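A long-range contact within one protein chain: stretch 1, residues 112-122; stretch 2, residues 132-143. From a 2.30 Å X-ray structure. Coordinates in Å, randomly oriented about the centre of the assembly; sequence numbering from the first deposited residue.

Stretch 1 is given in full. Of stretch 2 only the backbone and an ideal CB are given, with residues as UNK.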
# COMPACT_ATOMS: atom_id res chain seq x y z
N LYS A 112 8.28 1.03 5.93
CA LYS A 112 7.07 0.72 6.67
C LYS A 112 6.03 0.01 5.80
O LYS A 112 5.33 -0.89 6.27
CB LYS A 112 6.50 2.00 7.26
CG LYS A 112 5.18 1.84 7.97
CD LYS A 112 5.06 2.96 8.96
CE LYS A 112 6.40 3.14 9.67
NZ LYS A 112 6.69 4.56 10.02
N SER A 113 5.93 0.41 4.54
CA SER A 113 4.91 -0.16 3.65
C SER A 113 5.15 -1.66 3.42
O SER A 113 4.23 -2.47 3.48
CB SER A 113 4.88 0.61 2.32
OG SER A 113 4.30 1.90 2.50
N LEU A 114 6.41 -2.02 3.19
CA LEU A 114 6.78 -3.41 3.00
C LEU A 114 6.60 -4.21 4.30
O LEU A 114 6.03 -5.31 4.28
CB LEU A 114 8.23 -3.50 2.54
CG LEU A 114 8.74 -4.93 2.32
CD1 LEU A 114 7.86 -5.68 1.31
CD2 LEU A 114 10.20 -4.89 1.86
N ALA A 115 7.08 -3.66 5.41
CA ALA A 115 7.01 -4.36 6.69
C ALA A 115 5.55 -4.66 7.01
O ALA A 115 5.21 -5.77 7.45
CB ALA A 115 7.66 -3.53 7.82
N ARG A 116 4.68 -3.67 6.77
CA ARG A 116 3.25 -3.87 6.98
C ARG A 116 2.67 -4.92 6.03
O ARG A 116 1.91 -5.78 6.45
CB ARG A 116 2.49 -2.54 6.84
CG ARG A 116 1.03 -2.64 7.25
CD ARG A 116 0.34 -1.28 7.12
NE ARG A 116 0.56 -0.75 5.79
CZ ARG A 116 1.06 0.45 5.52
NH1 ARG A 116 1.36 1.27 6.51
NH2 ARG A 116 1.24 0.82 4.27
N ALA A 117 3.03 -4.85 4.75
CA ALA A 117 2.59 -5.87 3.80
C ALA A 117 2.99 -7.25 4.32
O ALA A 117 2.18 -8.18 4.31
CB ALA A 117 3.21 -5.62 2.43
N VAL A 118 4.24 -7.39 4.76
CA VAL A 118 4.75 -8.69 5.20
C VAL A 118 4.01 -9.18 6.45
O VAL A 118 3.61 -10.35 6.53
CB VAL A 118 6.26 -8.62 5.52
CG1 VAL A 118 6.68 -9.86 6.31
CG2 VAL A 118 7.07 -8.48 4.23
N ALA A 119 3.81 -8.27 7.40
CA ALA A 119 3.06 -8.60 8.61
C ALA A 119 1.62 -9.03 8.30
O ALA A 119 1.12 -10.00 8.87
CB ALA A 119 3.07 -7.42 9.61
N LEU A 120 0.96 -8.31 7.40
CA LEU A 120 -0.44 -8.60 7.13
C LEU A 120 -0.55 -9.95 6.44
O LEU A 120 -1.45 -10.74 6.72
CB LEU A 120 -1.09 -7.50 6.29
CG LEU A 120 -2.59 -7.68 6.05
CD1 LEU A 120 -3.38 -7.86 7.38
CD2 LEU A 120 -3.14 -6.52 5.23
N GLN A 121 0.40 -10.23 5.55
CA GLN A 121 0.44 -11.53 4.92
C GLN A 121 0.56 -12.66 5.92
O GLN A 121 -0.20 -13.63 5.85
CB GLN A 121 1.58 -11.63 3.91
CG GLN A 121 1.76 -13.04 3.39
CD GLN A 121 2.30 -13.07 2.00
OE1 GLN A 121 3.39 -12.56 1.73
NE2 GLN A 121 1.55 -13.67 1.08
N SER A 122 1.49 -12.54 6.88
CA SER A 122 1.66 -13.56 7.93
C SER A 122 0.40 -13.75 8.76
O SER A 122 -0.05 -14.87 8.98
CB SER A 122 2.81 -13.24 8.88
OG SER A 122 4.05 -13.55 8.28
N UNK A 132 -3.94 -14.39 1.43
CA UNK A 132 -2.77 -13.65 1.95
C UNK A 132 -1.98 -12.88 0.89
O UNK A 132 -1.50 -11.77 1.17
CB UNK A 132 -1.82 -14.63 2.65
N UNK A 133 -1.86 -13.42 -0.31
CA UNK A 133 -1.16 -12.67 -1.36
C UNK A 133 -1.89 -11.37 -1.71
O UNK A 133 -1.25 -10.37 -2.05
CB UNK A 133 -1.01 -13.53 -2.61
N UNK A 134 -3.23 -11.38 -1.62
CA UNK A 134 -4.02 -10.18 -1.87
C UNK A 134 -3.93 -9.24 -0.67
O UNK A 134 -3.90 -8.01 -0.82
CB UNK A 134 -5.48 -10.54 -2.16
N UNK A 135 -3.87 -9.83 0.54
CA UNK A 135 -3.74 -9.05 1.76
C UNK A 135 -2.38 -8.34 1.79
O UNK A 135 -2.29 -7.18 2.20
CB UNK A 135 -3.91 -9.95 2.99
N UNK A 136 -1.34 -9.04 1.35
CA UNK A 136 -0.00 -8.46 1.30
C UNK A 136 -0.07 -7.13 0.54
O UNK A 136 0.41 -6.09 1.00
CB UNK A 136 0.99 -9.42 0.64
N UNK A 137 -0.68 -7.21 -0.63
CA UNK A 137 -0.81 -6.07 -1.52
C UNK A 137 -1.56 -4.93 -0.88
O UNK A 137 -1.14 -3.77 -0.96
CB UNK A 137 -1.51 -6.49 -2.81
N UNK A 138 -2.68 -5.23 -0.22
CA UNK A 138 -3.41 -4.17 0.47
C UNK A 138 -2.56 -3.53 1.58
O UNK A 138 -2.60 -2.31 1.78
CB UNK A 138 -4.71 -4.73 1.06
N UNK A 139 -1.80 -4.36 2.29
CA UNK A 139 -0.92 -3.86 3.33
C UNK A 139 0.12 -2.92 2.72
O UNK A 139 0.35 -1.81 3.22
CB UNK A 139 -0.24 -5.02 4.07
N UNK A 140 0.73 -3.36 1.63
CA UNK A 140 1.71 -2.55 0.92
C UNK A 140 1.16 -1.15 0.59
O UNK A 140 1.86 -0.14 0.73
CB UNK A 140 2.14 -3.26 -0.36
N UNK A 141 -0.10 -1.11 0.17
CA UNK A 141 -0.70 0.08 -0.43
C UNK A 141 -1.54 0.90 0.55
O UNK A 141 -2.05 1.95 0.19
CB UNK A 141 -1.57 -0.33 -1.62
N UNK A 142 -1.67 0.41 1.79
CA UNK A 142 -2.59 0.97 2.79
C UNK A 142 -2.54 2.49 3.02
O UNK A 142 -3.50 3.08 3.53
CB UNK A 142 -2.32 0.28 4.13
N UNK A 143 -1.42 3.12 2.68
CA UNK A 143 -1.34 4.59 2.80
C UNK A 143 -0.60 5.22 1.62
O UNK A 143 0.11 6.23 1.77
CB UNK A 143 -0.64 4.98 4.11

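The two helices run nearly antiparallel, at 151°, and their axes approach to 7.1 Å.

Position 132 points sideways, its ideal CB 3.7 Å from Gln121 O. Phi of -59° in the first turn of the helix admits proline among many others. It is Pro132; its CB lies 3.9 Å from Gln121 NE2.

Positions 133 and 134 point away, so stretch 1 favours nothing in particular, and polar or charged chains would do. They are Lys133 and Glu134.

Position 135 points toward stretch 1, with the ideal CB 4.0 Å from Leu120 CG. A small apolar residue suits. It is Ala135, whose CB packs on that leucine, while Leu120 CD2 comes within 3.2 Å of Ala135 O.

Position 136 points sideways, its ideal CB 4.0 Å from Gln121 CB. Beyond it lies a hollow among Leu114, Ala117, Val118 and Gln121. A large apolar chain, aliphatic or aromatic, could fill it. It is Phe136, with chi1 t, a knob in this hole. Ala117 CB sits over the ring face, 3.5 Å from the ring centroid, in a CH-pi contact.

Position 137 points away and has nothing of stretch 1 near its ideal CB; the choice is open. It is Thr137.

Position 138 points sideways, its ideal CB 4.8 Å from Leu120 CD2. Many residues would fit, an aliphatic one among them. It is Leu138.

Position 139 is the tightest. An ideal CB would clash with Ala117 CA at 3.0 Å. Only glycine suits this backbone. It is Gly139. Its carbonyl accepts two hydrogen bonds from one guanidinium: Arg116 NE to Gly139 O, 2.8 Å, and Arg116 NH2 to Gly139 O, 3.0 Å.

Position 140 points away overall, yet its ideal CB lies 3.8 Å from Ala117 CB. An aliphatic chain suits. It is Leu140, which keeps that contact. Leu140 CA also makes a CA-H...O contact with Ser113 O at 3.6 Å.

Position 141 points away, leaving the choice open. It is Leu141.

Position 142 points toward Arg116, its ideal CB 3.5 Å from Arg116 NE. A small residue fits. It is Ala142, its CB over one guanidinium face.

Position 143 points sideways, 4.6 Å from Arg116 NH2 at its ideal CB. The positive charge invites an acid; a neutral acceptor could also serve. It is Asp143. Its OD1 forms a salt bridge with Arg116 NH2 at 3.1 Å, and a water links Asp143 OD2 with Ser113 OG and Arg116 NH1.

Stretch 2 132-143: PKEAFTLGLLAD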
# COMPACT_ATOMS: atom_id res chain seq x y z
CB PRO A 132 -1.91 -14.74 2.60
CG PRO A 132 -2.95 -15.82 3.02
CD PRO A 132 -4.02 -15.78 1.93
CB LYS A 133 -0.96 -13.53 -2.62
CG LYS A 133 -2.23 -13.92 -3.35
CD LYS A 133 -1.91 -14.70 -4.65
CE LYS A 133 -3.07 -15.64 -5.01
NZ LYS A 133 -2.88 -16.34 -6.32
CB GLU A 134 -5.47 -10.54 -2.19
CG GLU A 134 -5.61 -11.42 -3.45
CD GLU A 134 -7.06 -11.78 -3.78
OE1 GLU A 134 -7.91 -11.78 -2.87
OE2 GLU A 134 -7.35 -12.08 -4.97
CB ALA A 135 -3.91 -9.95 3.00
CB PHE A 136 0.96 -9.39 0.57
CG PHE A 136 2.32 -8.80 0.35
CD1 PHE A 136 2.52 -7.87 -0.67
CD2 PHE A 136 3.40 -9.18 1.14
CE1 PHE A 136 3.78 -7.32 -0.89
CE2 PHE A 136 4.66 -8.62 0.93
CZ PHE A 136 4.85 -7.70 -0.09
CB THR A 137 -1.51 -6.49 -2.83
OG1 THR A 137 -0.79 -7.59 -3.41
CG2 THR A 137 -1.52 -5.34 -3.82
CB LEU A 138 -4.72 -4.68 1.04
CG LEU A 138 -5.55 -3.57 1.68
CD1 LEU A 138 -5.74 -2.40 0.72
CD2 LEU A 138 -6.90 -4.10 2.17
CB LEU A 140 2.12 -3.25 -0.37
CG LEU A 140 3.22 -2.61 -1.21
CD1 LEU A 140 4.58 -2.76 -0.51
CD2 LEU A 140 3.26 -3.21 -2.62
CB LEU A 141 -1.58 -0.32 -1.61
CG LEU A 141 -1.04 -0.40 -3.05
CD1 LEU A 141 0.49 -0.24 -3.16
CD2 LEU A 141 -1.55 -1.65 -3.77
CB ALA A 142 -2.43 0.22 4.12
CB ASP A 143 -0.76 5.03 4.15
CG ASP A 143 0.63 4.50 4.40
OD1 ASP A 143 1.22 3.85 3.51
OD2 ASP A 143 1.15 4.74 5.52
O HOH W 1 3.48 3.23 5.10
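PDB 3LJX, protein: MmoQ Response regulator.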